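Local structure of ABC transporter, solute-binding protein (Staphylococcus aureus, 6LKK) at residues V5-Y9 with G34-L39; T139-M144 with G185-E189; T170-E175 with D191-W195; D176-G180 with G199-S203. The protein binds glucose 6-phosphate as an ABC-transporter-type solute-binding protein and acts as the sugar-phosphate sensor of a two-component signalling system. All coordinates share one frame; numbering follows the deposited sequence.

Contact 1. Residues V5-Y9 with G34-L39. With G6P (6-O-phosphono-alpha-D-glucopyranose), chain B.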
loop_
_atom_site.group_PDB
_atom_site.type_symbol
_atom_site.label_atom_id
_atom_site.label_comp_id
_atom_site.label_asym_id
_atom_site.label_seq_id
_atom_site.Cartn_x
_atom_site.Cartn_y
_atom_site.Cartn_z
ATOM N N VAL A 5 2.262 17.149 -1.060
ATOM C CA VAL A 5 1.606 15.872 -0.812
ATOM C C VAL A 5 2.613 14.945 -0.144
ATOM O O VAL A 5 3.734 14.782 -0.638
ATOM C CB VAL A 5 1.078 15.254 -2.121
ATOM C CG1 VAL A 5 0.467 13.875 -1.877
ATOM C CG2 VAL A 5 0.066 16.182 -2.786
ATOM N N TYR A 6 2.220 14.346 0.979
ATOM C CA TYR A 6 2.969 13.239 1.564
ATOM C C TYR A 6 2.465 11.943 0.946
ATOM O O TYR A 6 1.253 11.724 0.867
ATOM C CB TYR A 6 2.789 13.162 3.081
ATOM C CG TYR A 6 3.094 14.416 3.870
ATOM C CD1 TYR A 6 2.138 15.410 4.028
ATOM C CD2 TYR A 6 4.320 14.581 4.500
ATOM C CE1 TYR A 6 2.406 16.549 4.770
ATOM C CE2 TYR A 6 4.597 15.717 5.243
ATOM C CZ TYR A 6 3.636 16.695 5.373
ATOM O OH TYR A 6 3.906 17.824 6.111
ATOM N N SER A 7 3.383 11.079 0.513
ATOM C CA SER A 7 2.919 9.810 -0.038
ATOM C C SER A 7 3.975 8.714 0.019
ATOM O O SER A 7 5.123 8.934 -0.387
ATOM C CB SER A 7 2.472 9.989 -1.487
ATOM O OG SER A 7 2.004 8.756 -2.007
ATOM N N PRO A 8 3.625 7.515 0.499
ATOM C CA PRO A 8 4.536 6.370 0.359
ATOM C C PRO A 8 4.531 5.742 -1.023
ATOM O O PRO A 8 5.335 4.830 -1.269
ATOM C CB PRO A 8 4.009 5.381 1.408
ATOM C CG PRO A 8 2.554 5.679 1.471
ATOM C CD PRO A 8 2.441 7.169 1.305
ATOM N N TYR A 9 3.651 6.177 -1.924
ATOM C CA TYR A 9 3.648 5.638 -3.276
ATOM C C TYR A 9 4.968 5.939 -3.972
ATOM O O TYR A 9 5.649 6.921 -3.667
ATOM C CB TYR A 9 2.513 6.231 -4.112
ATOM C CG TYR A 9 1.123 5.759 -3.754
ATOM C CD1 TYR A 9 0.789 4.415 -3.813
ATOM C CD2 TYR A 9 0.136 6.665 -3.399
ATOM C CE1 TYR A 9 -0.486 3.983 -3.496
ATOM C CE2 TYR A 9 -1.139 6.244 -3.084
ATOM C CZ TYR A 9 -1.446 4.906 -3.134
ATOM O OH TYR A 9 -2.716 4.484 -2.822
ATOM N N GLY A 34 8.413 8.574 1.326
ATOM C CA GLY A 34 8.972 7.865 2.460
ATOM C C GLY A 34 8.073 6.717 2.857
ATOM O O GLY A 34 6.958 6.562 2.353
ATOM N N SER A 35 8.587 5.893 3.768
ATOM C CA SER A 35 7.768 4.838 4.346
ATOM C C SER A 35 6.568 5.453 5.055
ATOM O O SER A 35 6.647 6.556 5.602
ATOM C CB SER A 35 8.591 3.998 5.322
ATOM O OG SER A 35 9.688 3.392 4.666
ATOM N N THR A 36 5.443 4.732 5.039
ATOM C CA THR A 36 4.186 5.290 5.534
ATOM C C THR A 36 4.341 5.853 6.942
ATOM O O THR A 36 4.012 7.015 7.202
ATOM C CB THR A 36 3.081 4.228 5.516
ATOM O OG1 THR A 36 2.862 3.761 4.177
ATOM C CG2 THR A 36 1.775 4.806 6.051
ATOM N N GLN A 37 4.832 5.033 7.873
ATOM C CA GLN A 37 4.887 5.466 9.264
ATOM C C GLN A 37 5.987 6.494 9.495
ATOM O O GLN A 37 5.872 7.323 10.405
ATOM C CB GLN A 37 5.076 4.260 10.180
ATOM C CG GLN A 37 3.868 3.338 10.227
ATOM C CD GLN A 37 2.614 4.054 10.685
ATOM O OE1 GLN A 37 2.641 4.823 11.647
ATOM N NE2 GLN A 37 1.509 3.817 9.989
ATOM N N VAL A 38 7.053 6.461 8.696
ATOM C CA VAL A 38 8.076 7.497 8.791
ATOM C C VAL A 38 7.499 8.844 8.378
ATOM O O VAL A 38 7.721 9.865 9.040
ATOM C CB VAL A 38 9.302 7.121 7.940
ATOM C CG1 VAL A 38 10.343 8.233 7.974
ATOM C CG2 VAL A 38 9.905 5.815 8.431
ATOM N N LEU A 39 6.747 8.868 7.275
ATOM C CA LEU A 39 6.070 10.093 6.862
ATOM C C LEU A 39 5.150 10.601 7.965
ATOM O O LEU A 39 5.153 11.793 8.294
ATOM C CB LEU A 39 5.281 9.844 5.575
ATOM C CG LEU A 39 6.095 9.660 4.292
ATOM C CD1 LEU A 39 5.198 9.159 3.172
ATOM C CD2 LEU A 39 6.772 10.959 3.884
HETATM C C1 G6P B . 1.389 -0.311 0.885
HETATM C C2 G6P B . 0.200 0.540 0.375
HETATM C C3 G6P B . 0.572 1.617 -0.575
HETATM C C4 G6P B . 1.860 2.215 -0.222
HETATM C C5 G6P B . 2.963 1.182 -0.427
HETATM C C6 G6P B . 4.273 1.708 0.065
HETATM O O1 G6P B . 1.115 -1.669 0.712
HETATM O O2 G6P B . -0.774 -0.307 -0.257
HETATM O O3 G6P B . -0.481 2.675 -0.530
HETATM O O4 G6P B . 2.137 3.355 -1.072
HETATM O O5 G6P B . 2.706 -0.085 0.285
HETATM O O6 G6P B . 4.145 2.038 1.429
HETATM P P G6P B . 5.281 1.461 2.539
HETATM O O1P G6P B . 4.962 2.075 3.891
HETATM O O2P G6P B . 6.701 1.870 2.100
HETATM O O3P G6P B . 5.182 -0.018 2.625
#

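Contact 2. Residues T139-M144 with G185-E189. With G6P (6-O-phosphono-alpha-D-glucopyranose), chain B.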
loop_
_atom_site.group_PDB
_atom_site.type_symbol
_atom_site.label_atom_id
_atom_site.label_comp_id
_atom_site.label_asym_id
_atom_site.label_seq_id
_atom_site.Cartn_x
_atom_site.Cartn_y
_atom_site.Cartn_z
ATOM N N THR A 139 3.493 -2.012 4.059
ATOM C CA THR A 139 3.575 -3.320 3.418
ATOM C C THR A 139 4.042 -4.388 4.397
ATOM O O THR A 139 3.438 -5.461 4.488
ATOM C CB THR A 139 4.504 -3.242 2.208
ATOM O OG1 THR A 139 4.023 -2.235 1.311
ATOM C CG2 THR A 139 4.553 -4.573 1.477
ATOM N N GLY A 140 5.121 -4.119 5.135
ATOM C CA GLY A 140 5.579 -5.082 6.122
ATOM C C GLY A 140 4.541 -5.345 7.195
ATOM O O GLY A 140 4.284 -6.495 7.560
ATOM N N TYR A 141 3.921 -4.280 7.708
ATOM C CA TYR A 141 2.883 -4.432 8.721
ATOM C C TYR A 141 1.731 -5.288 8.207
ATOM O O TYR A 141 1.286 -6.222 8.883
ATOM C CB TYR A 141 2.382 -3.053 9.152
ATOM C CG TYR A 141 1.247 -3.095 10.145
ATOM C CD1 TYR A 141 1.493 -3.244 11.503
ATOM C CD2 TYR A 141 -0.070 -2.973 9.727
ATOM C CE1 TYR A 141 0.455 -3.278 12.415
ATOM C CE2 TYR A 141 -1.113 -3.005 10.632
ATOM C CZ TYR A 141 -0.845 -3.160 11.973
ATOM O OH TYR A 141 -1.884 -3.192 12.874
ATOM N N GLN A 142 1.237 -4.988 7.004
ATOM C CA GLN A 142 0.083 -5.712 6.479
ATOM C C GLN A 142 0.408 -7.184 6.253
ATOM O O GLN A 142 -0.433 -8.057 6.501
ATOM C CB GLN A 142 -0.399 -5.055 5.186
ATOM C CG GLN A 142 -1.068 -3.700 5.396
ATOM C CD GLN A 142 -2.386 -3.802 6.143
ATOM O OE1 GLN A 142 -2.420 -3.748 7.370
ATOM N NE2 GLN A 142 -3.480 -3.947 5.403
ATOM N N HIS A 143 1.624 -7.482 5.791
ATOM C CA HIS A 143 2.025 -8.874 5.618
ATOM C C HIS A 143 2.087 -9.605 6.954
ATOM O O HIS A 143 1.685 -10.770 7.048
ATOM C CB HIS A 143 3.374 -8.951 4.911
ATOM C CG HIS A 143 3.278 -8.909 3.419
ATOM N ND1 HIS A 143 2.866 -9.990 2.671
ATOM C CD2 HIS A 143 3.551 -7.922 2.534
ATOM C CE1 HIS A 143 2.889 -9.672 1.389
ATOM N NE2 HIS A 143 3.303 -8.423 1.280
ATOM N N MET A 144 2.606 -8.950 7.995
ATOM C CA MET A 144 2.661 -9.600 9.300
ATOM C C MET A 144 1.258 -9.871 9.825
ATOM O O MET A 144 1.009 -10.914 10.442
ATOM C CB MET A 144 3.454 -8.749 10.294
ATOM C CG MET A 144 4.953 -8.625 10.007
ATOM S SD MET A 144 5.810 -10.167 9.613
ATOM C CE MET A 144 5.728 -10.159 7.823
ATOM N N GLY A 185 10.092 -12.263 -2.010
ATOM C CA GLY A 185 9.911 -11.195 -1.046
ATOM C C GLY A 185 8.450 -10.842 -0.878
ATOM O O GLY A 185 7.591 -11.255 -1.659
ATOM N N LEU A 186 8.185 -10.057 0.164
ATOM C CA LEU A 186 6.838 -9.600 0.487
ATOM C C LEU A 186 6.677 -8.161 0.010
ATOM O O LEU A 186 7.360 -7.257 0.502
ATOM C CB LEU A 186 6.577 -9.711 1.987
ATOM C CG LEU A 186 6.734 -11.104 2.602
ATOM C CD1 LEU A 186 6.195 -11.095 4.021
ATOM C CD2 LEU A 186 6.038 -12.176 1.777
ATOM N N SER A 187 5.771 -7.954 -0.940
ATOM C CA SER A 187 5.658 -6.683 -1.647
ATOM C C SER A 187 4.177 -6.339 -1.783
ATOM O O SER A 187 3.324 -6.817 -1.026
ATOM C CB SER A 187 6.383 -6.775 -3.000
ATOM O OG SER A 187 6.298 -5.562 -3.723
ATOM N N TYR A 188 3.859 -5.476 -2.746
ATOM C CA TYR A 188 2.476 -5.148 -3.051
ATOM C C TYR A 188 2.317 -5.045 -4.561
ATOM O O TYR A 188 3.291 -4.915 -5.306
ATOM C CB TYR A 188 2.018 -3.858 -2.352
ATOM C CG TYR A 188 2.763 -2.597 -2.733
ATOM C CD1 TYR A 188 3.961 -2.260 -2.119
ATOM C CD2 TYR A 188 2.252 -1.728 -3.687
ATOM C CE1 TYR A 188 4.633 -1.104 -2.453
ATOM C CE2 TYR A 188 2.918 -0.568 -4.029
ATOM C CZ TYR A 188 4.111 -0.260 -3.410
ATOM O OH TYR A 188 4.783 0.894 -3.746
ATOM N N GLU A 189 1.060 -5.095 -4.998
ATOM C CA GLU A 189 0.753 -5.392 -6.393
ATOM C C GLU A 189 1.396 -4.393 -7.352
ATOM O O GLU A 189 1.997 -4.786 -8.359
ATOM C CB GLU A 189 -0.761 -5.421 -6.578
ATOM C CG GLU A 189 -1.213 -5.969 -7.911
ATOM C CD GLU A 189 -2.706 -6.174 -7.957
ATOM O OE1 GLU A 189 -3.445 -5.165 -7.941
ATOM O OE2 GLU A 189 -3.146 -7.343 -7.987
HETATM C C1 G6P B . 1.389 -0.311 0.885
HETATM C C2 G6P B . 0.200 0.540 0.375
HETATM C C3 G6P B . 0.572 1.617 -0.575
HETATM C C4 G6P B . 1.860 2.215 -0.222
HETATM C C5 G6P B . 2.963 1.182 -0.427
HETATM C C6 G6P B . 4.273 1.708 0.065
HETATM O O1 G6P B . 1.115 -1.669 0.712
HETATM O O2 G6P B . -0.774 -0.307 -0.257
HETATM O O3 G6P B . -0.481 2.675 -0.530
HETATM O O4 G6P B . 2.137 3.355 -1.072
HETATM O O5 G6P B . 2.706 -0.085 0.285
HETATM O O6 G6P B . 4.145 2.038 1.429
HETATM P P G6P B . 5.281 1.461 2.539
HETATM O O1P G6P B . 4.962 2.075 3.891
HETATM O O2P G6P B . 6.701 1.870 2.100
HETATM O O3P G6P B . 5.182 -0.018 2.625
#

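Contact 3. Residues T170-E175 with D191-W195. With G6P (6-O-phosphono-alpha-D-glucopyranose), chain B.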
loop_
_atom_site.group_PDB
_atom_site.type_symbol
_atom_site.label_atom_id
_atom_site.label_comp_id
_atom_site.label_asym_id
_atom_site.label_seq_id
_atom_site.Cartn_x
_atom_site.Cartn_y
_atom_site.Cartn_z
ATOM N N THR A 170 10.224 -0.863 1.729
ATOM C CA THR A 170 9.390 -1.772 0.953
ATOM C C THR A 170 9.896 -1.920 -0.476
ATOM O O THR A 170 9.944 -3.033 -1.013
ATOM C CB THR A 170 7.944 -1.274 0.961
ATOM O OG1 THR A 170 7.440 -1.311 2.301
ATOM C CG2 THR A 170 7.060 -2.138 0.072
ATOM N N SER A 171 10.276 -0.814 -1.114
ATOM C CA SER A 171 10.677 -0.892 -2.514
ATOM C C SER A 171 12.028 -1.569 -2.691
ATOM O O SER A 171 12.330 -2.033 -3.794
ATOM C CB SER A 171 10.696 0.501 -3.142
ATOM O OG SER A 171 9.376 0.931 -3.433
ATOM N N LYS A 172 12.844 -1.650 -1.637
ATOM C CA LYS A 172 14.072 -2.430 -1.737
ATOM C C LYS A 172 13.770 -3.916 -1.882
ATOM O O LYS A 172 14.572 -4.656 -2.463
ATOM C CB LYS A 172 14.960 -2.187 -0.515
ATOM C CG LYS A 172 16.382 -2.725 -0.657
ATOM C CD LYS A 172 17.165 -1.949 -1.706
ATOM C CE LYS A 172 18.623 -2.375 -1.755
ATOM N NZ LYS A 172 19.367 -1.650 -2.822
ATOM N N VAL A 173 12.617 -4.367 -1.379
ATOM C CA VAL A 173 12.257 -5.778 -1.491
ATOM C C VAL A 173 12.101 -6.172 -2.954
ATOM O O VAL A 173 12.737 -7.120 -3.429
ATOM C CB VAL A 173 10.976 -6.074 -0.689
ATOM C CG1 VAL A 173 10.556 -7.526 -0.875
ATOM C CG2 VAL A 173 11.186 -5.771 0.792
ATOM N N ILE A 174 11.249 -5.459 -3.694
ATOM C CA ILE A 174 11.035 -5.825 -5.091
ATOM C C ILE A 174 12.308 -5.607 -5.898
ATOM O O ILE A 174 12.637 -6.406 -6.784
ATOM C CB ILE A 174 9.848 -5.052 -5.695
ATOM C CG1 ILE A 174 9.606 -5.490 -7.146
ATOM C CG2 ILE A 174 10.092 -3.549 -5.654
ATOM C CD1 ILE A 174 9.298 -6.966 -7.322
ATOM N N GLU A 175 13.049 -4.533 -5.611
ATOM C CA GLU A 175 14.284 -4.286 -6.347
ATOM C C GLU A 175 15.242 -5.461 -6.208
ATOM O O GLU A 175 15.781 -5.961 -7.201
ATOM C CB GLU A 175 14.955 -2.997 -5.863
ATOM C CG GLU A 175 16.266 -2.710 -6.595
ATOM C CD GLU A 175 16.966 -1.452 -6.127
ATOM O OE1 GLU A 175 16.469 -0.792 -5.190
ATOM O OE2 GLU A 175 18.026 -1.127 -6.705
ATOM N N ASP A 191 3.949 -2.298 -7.019
ATOM C CA ASP A 191 5.407 -2.340 -7.050
ATOM C C ASP A 191 5.900 -3.564 -7.812
ATOM O O ASP A 191 6.847 -3.474 -8.603
ATOM C CB ASP A 191 5.938 -2.329 -5.618
ATOM C CG ASP A 191 7.190 -1.483 -5.453
ATOM O OD1 ASP A 191 7.685 -0.911 -6.449
ATOM O OD2 ASP A 191 7.676 -1.389 -4.306
ATOM N N ALA A 192 5.259 -4.712 -7.595
ATOM C CA ALA A 192 5.600 -5.903 -8.358
ATOM C C ALA A 192 5.346 -5.692 -9.845
ATOM O O ALA A 192 6.170 -6.069 -10.687
ATOM C CB ALA A 192 4.796 -7.091 -7.840
ATOM N N ARG A 193 4.210 -5.081 -10.187
ATOM C CA ARG A 193 3.883 -4.861 -11.592
ATOM C C ARG A 193 4.922 -3.981 -12.270
ATOM O O ARG A 193 5.307 -4.238 -13.416
ATOM C CB ARG A 193 2.497 -4.228 -11.710
ATOM C CG ARG A 193 2.072 -3.928 -13.142
ATOM C CD ARG A 193 0.705 -3.272 -13.182
ATOM N NE ARG A 193 0.295 -2.942 -14.544
ATOM C CZ ARG A 193 0.727 -1.885 -15.226
ATOM N NH1 ARG A 193 1.598 -1.044 -14.685
ATOM N NH2 ARG A 193 0.287 -1.671 -16.458
ATOM N N THR A 194 5.377 -2.929 -11.586
ATOM C CA THR A 194 6.350 -2.013 -12.172
ATOM C C THR A 194 7.586 -2.757 -12.654
ATOM O O THR A 194 8.068 -2.534 -13.770
ATOM C CB THR A 194 6.738 -0.944 -11.148
ATOM O OG1 THR A 194 5.594 -0.140 -10.840
ATOM C CG2 THR A 194 7.854 -0.049 -11.680
ATOM N N TRP A 195 8.114 -3.651 -11.818
ATOM C CA TRP A 195 9.348 -4.338 -12.164
ATOM C C TRP A 195 9.113 -5.468 -13.156
ATOM O O TRP A 195 9.960 -5.702 -14.028
ATOM C CB TRP A 195 10.026 -4.844 -10.890
ATOM C CG TRP A 195 10.610 -3.719 -10.100
ATOM C CD1 TRP A 195 9.945 -2.871 -9.263
ATOM C CD2 TRP A 195 11.978 -3.295 -10.097
ATOM N NE1 TRP A 195 10.818 -1.951 -8.730
ATOM C CE2 TRP A 195 12.072 -2.192 -9.226
ATOM C CE3 TRP A 195 13.134 -3.748 -10.741
ATOM C CZ2 TRP A 195 13.276 -1.534 -8.982
ATOM C CZ3 TRP A 195 14.327 -3.092 -10.496
ATOM C CH2 TRP A 195 14.389 -1.998 -9.625
HETATM C C1 G6P B . 1.389 -0.311 0.885
HETATM C C2 G6P B . 0.200 0.540 0.375
HETATM C C3 G6P B . 0.572 1.617 -0.575
HETATM C C4 G6P B . 1.860 2.215 -0.222
HETATM C C5 G6P B . 2.963 1.182 -0.427
HETATM C C6 G6P B . 4.273 1.708 0.065
HETATM O O1 G6P B . 1.115 -1.669 0.712
HETATM O O2 G6P B . -0.774 -0.307 -0.257
HETATM O O3 G6P B . -0.481 2.675 -0.530
HETATM O O4 G6P B . 2.137 3.355 -1.072
HETATM O O5 G6P B . 2.706 -0.085 0.285
HETATM O O6 G6P B . 4.145 2.038 1.429
HETATM P P G6P B . 5.281 1.461 2.539
HETATM O O1P G6P B . 4.962 2.075 3.891
HETATM O O2P G6P B . 6.701 1.870 2.100
HETATM O O3P G6P B . 5.182 -0.018 2.625
HETATM O O HOH W 1 8.151 -3.790 -2.891
#

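Contact 4. Residues D176-G180 with G199-S203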
loop_
_atom_site.group_PDB
_atom_site.type_symbol
_atom_site.label_atom_id
_atom_site.label_comp_id
_atom_site.label_asym_id
_atom_site.label_seq_id
_atom_site.Cartn_x
_atom_site.Cartn_y
_atom_site.Cartn_z
ATOM N N ASP A 176 15.464 -5.919 -4.976
ATOM C CA ASP A 176 16.455 -6.964 -4.746
ATOM C C ASP A 176 15.956 -8.329 -5.201
ATOM O O ASP A 176 16.759 -9.162 -5.633
ATOM C CB ASP A 176 16.848 -6.992 -3.268
ATOM C CG ASP A 176 17.772 -5.849 -2.891
ATOM O OD1 ASP A 176 18.222 -5.119 -3.800
ATOM O OD2 ASP A 176 18.048 -5.676 -1.685
ATOM N N VAL A 177 14.648 -8.585 -5.116
ATOM C CA VAL A 177 14.103 -9.804 -5.707
ATOM C C VAL A 177 14.246 -9.757 -7.221
ATOM O O VAL A 177 14.724 -10.710 -7.848
ATOM C CB VAL A 177 12.634 -10.003 -5.288
ATOM C CG1 VAL A 177 12.007 -11.157 -6.060
ATOM C CG2 VAL A 177 12.537 -10.274 -3.798
ATOM N N ALA A 178 13.833 -8.644 -7.832
ATOM C CA ALA A 178 13.890 -8.525 -9.286
ATOM C C ALA A 178 15.317 -8.660 -9.801
ATOM O O ALA A 178 15.543 -9.228 -10.874
ATOM C CB ALA A 178 13.290 -7.189 -9.725
ATOM N N LYS A 179 16.290 -8.142 -9.053
ATOM C CA LYS A 179 17.686 -8.170 -9.468
ATOM C C LYS A 179 18.415 -9.438 -9.040
ATOM O O LYS A 179 19.620 -9.557 -9.288
ATOM C CB LYS A 179 18.415 -6.940 -8.918
ATOM C CG LYS A 179 18.001 -5.644 -9.595
ATOM C CD LYS A 179 18.748 -4.452 -9.033
ATOM C CE LYS A 179 18.355 -3.170 -9.745
ATOM N NZ LYS A 179 19.097 -1.995 -9.219
ATOM N N GLY A 180 17.725 -10.382 -8.407
ATOM C CA GLY A 180 18.297 -11.681 -8.128
ATOM C C GLY A 180 19.059 -11.798 -6.830
ATOM O O GLY A 180 19.805 -12.769 -6.660
ATOM N N GLY A 199 10.502 -5.962 -17.537
ATOM C CA GLY A 199 11.141 -7.144 -18.073
ATOM C C GLY A 199 11.918 -7.971 -17.077
ATOM O O GLY A 199 12.562 -8.948 -17.482
ATOM N N TYR A 200 11.876 -7.631 -15.794
ATOM C CA TYR A 200 12.628 -8.390 -14.814
ATOM C C TYR A 200 11.952 -9.738 -14.565
ATOM O O TYR A 200 10.734 -9.869 -14.730
ATOM C CB TYR A 200 12.755 -7.608 -13.513
ATOM C CG TYR A 200 13.682 -6.424 -13.639
ATOM C CD1 TYR A 200 13.232 -5.224 -14.172
ATOM C CD2 TYR A 200 15.011 -6.513 -13.244
ATOM C CE1 TYR A 200 14.077 -4.141 -14.299
ATOM C CE2 TYR A 200 15.862 -5.431 -13.367
ATOM C CZ TYR A 200 15.389 -4.249 -13.895
ATOM O OH TYR A 200 16.228 -3.165 -14.024
ATOM N N PRO A 201 12.725 -10.764 -14.190
ATOM C CA PRO A 201 12.168 -12.115 -13.959
ATOM C C PRO A 201 11.421 -12.204 -12.631
ATOM O O PRO A 201 11.880 -12.769 -11.643
ATOM C CB PRO A 201 13.419 -12.996 -13.981
ATOM C CG PRO A 201 14.506 -12.101 -13.493
ATOM C CD PRO A 201 14.189 -10.734 -14.019
ATOM N N VAL A 202 10.219 -11.627 -12.627
ATOM C CA VAL A 202 9.396 -11.473 -11.432
ATOM C C VAL A 202 8.064 -12.172 -11.664
ATOM O O VAL A 202 7.381 -11.906 -12.661
ATOM C CB VAL A 202 9.173 -9.987 -11.090
ATOM C CG1 VAL A 202 8.097 -9.822 -10.014
ATOM C CG2 VAL A 202 10.473 -9.349 -10.626
ATOM N N SER A 203 7.697 -13.054 -10.738
ATOM C CA SER A 203 6.375 -13.662 -10.696
ATOM C C SER A 203 5.599 -13.097 -9.514
ATOM O O SER A 203 6.152 -12.912 -8.424
ATOM C CB SER A 203 6.462 -15.186 -10.577
ATOM O OG SER A 203 6.964 -15.765 -11.768
#

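Contact 1. Residues V5-Y9 with G34-L39
Pro8 lies against the loop residues Gly34 and Ser35 and the start of helix 36-45, and the carbons of its ring meet a succession of neighbours. CB sits 3.3 Å from Gly34 O and at the same time close to O6 of the glucose 6-phosphate. CG comes 3.3 Å from Thr36 OG1, while CD rests on Leu39 CD1 at 3.9 Å. At the root of the ring, Pro8 CA makes a C-H...O contact of 3.1 Å with the same Gly34 O. Farther back, Leu39 CD2 meets the edge of the Tyr6 ring, whose hydroxyl is bonded to Glu46. The contact joins the end of strand 2-7 to the start of helix 36-45 in the alpha/beta fold of the solute-binding proteins. Thr36 grips phosphate oxygen O1P twice: its N donates at 2.9 Å and 164°, and OG1 at 2.7 Å. With OG1 placed beside the backbone N (chi1 -61°), both donors reach that one oxygen. Thr36 OG1 is also bonded to Thr138 OG1. The two segments thus meet through van der Waals packing and one CA-H...O contact, and the amide in the first turn of helix 36-45 probably helps to stabilise the phosphate's negative charge.

Contact 2. Residues T139-M144 with G185-E189
Leu186 lays its CB squarely over one face of the His143 imidazole, a CH-pi contact in which CB stands 3.5 Å from the ring centroid and only 7° off the normal. Its branches carry on past the ring: CD1 also touches Met144 CE at 3.9 Å, where the bent methionine chain brings its methyl group across the leucine.

At Ser187 the carbonyl takes over. His143 NE2 donates to Ser187 O over 2.8 Å at 168°, with the oxygen close to the ring plane and the donor on a lone pair in the carbonyl plane. Because ND1 of the same ring is bonded to Tyr117 OH, the imidazole is tied at both nitrogens and its rotation is fixed. The carbonyl is flanked as well by Thr139 CG2, 3.6 Å from Ser187 O. Helix 138-151 here packs across strand 184-188, which runs between strands 92-105 and 129-132 of the central sheet, a layering consistent with the type II periplasmic-binding-protein fold; both elements deliver ligand contacts.

Tyr188 turns its CG between the backbone N and the carbonyl carbon (chi1 62°), which lifts one ring face against O5 of the sugar. Tyr188 CD1 also approaches Thr139 OG1 to 3.4 Å. That hydroxyl donates to phosphate O3P at 2.8 Å and accepts from the anomeric O1 at 3.0 Å, linking the anomeric hydroxyl and the phosphate on the O5 side of the sugar, while Thr139 N adds a 3.0 Å bond to O3P.

Contact 3. Residues T170-E175 with D191-W195
Asp191 OD2 is the polar atom on which the two helices converge. A water donates to it at 2.8 Å and gives its other hydrogen to Thr170 O at 2.7 Å, bridging the Thr170 carbonyl to the carboxylate. Ser171 OG makes a close approach of 3.0 Å to the same OD2.

Beyond the polar end, Ile174 fills the angle between Asp191 and Trp195. Its CG1 extends anti to the backbone N (chi1 -178°) and presses on Trp195 CD1 at 3.4 Å, whereas CG2 turns to the indole nitrogen, 3.5 Å from Trp195 NE1, and to the carboxylate. The next residue, Glu175, passes over the benzo part of the indole: its CA stands 4.0 Å from the centroid of the six-membered ring, a CH-pi contact, and CG continues to CH2.

The segments approach to 9.8 Å between axes at 38°, two roughly parallel helices linked in the chain through strand 184-188. At the ligand end, Thr170 OG1 donates to phosphate O3P over 2.6 Å and is also bonded to Ser132 OG. The bond donated by the water and the nearby start of helix 189-197 would probably favour the charged form of the buried Asp191 carboxylate, and the bridging water couples it to the backbone of the phosphate-binding Thr170.

Contact 4. Residues D176-G180 with G199-S203
Tyr200 and Val202 reach Ala178 with the help of their first torsions. Tyr200 CG stands anti to its own carbonyl carbon (chi1 -71°), which places the ring so that CD2 comes 3.6 Å from Ala178 O; independently of this, Tyr200 CB lies 3.8 Å from Ala178 CB. In Val202, CG1 is anti to the backbone N (chi1 169°), which leaves CG2 beside that nitrogen to meet Ala178 CB at 3.7 Å. Both contacts fall on one side of the alanine methyl.

The carbonyl of Ala178 has its own company: its oxygen lies at the edge of the Tyr200 ring, near the plane of that ring, and Pro201 CD lies at 3.7 Å from Ala178 O. No hydrogen bond crosses.

Both segments are places where a helix ends. Helix 170-178 closes in a Schellman motif at Gly180, whose positive phi of 88° suits glycine, and Gly199 plays the same part for helix 189-197. The chain then folds through an inverse gamma turn centred on Pro201, with a weak bond of 2.8 Å from Val202 N to Tyr200 O, before strand 202-205 enters the sheet beside strand 92-105.

Trp195, from helix 189-197, meets the Tyr200 ring edge-to-face and also touches Ala178. Toward the outer side, Lys179 CG approaches Tyr200 CE2 obliquely at 4.3 Å, and the lysine's ammonium group forms a salt bridge with Glu175 OE2 one turn earlier on the helix.

How the contacts relate
Contact 1 is complete before contact 2 opens, whereas contacts 2, 3 and 4 interleave along the chain. Contacts 1, 2 and 4 reach the same mixed sheet. Contacts 1 and 2 lie 15 Å apart between centres without touching, and together with contact 3 they all reach the one glucose 6-phosphate, each supplying a threonine to its phosphate. Contacts 2 and 3 touch, their centres 11 Å apart, where Thr170 packs on Thr139 and Tyr188. Helix 170-178 is shared by contacts 3 and 4; the centre of contact 4 is 24 Å from that of contact 1. The ligand therefore bridges distant parts of the chain, as expected for a two-lobed binding protein, while contact 4 remains purely structural packing.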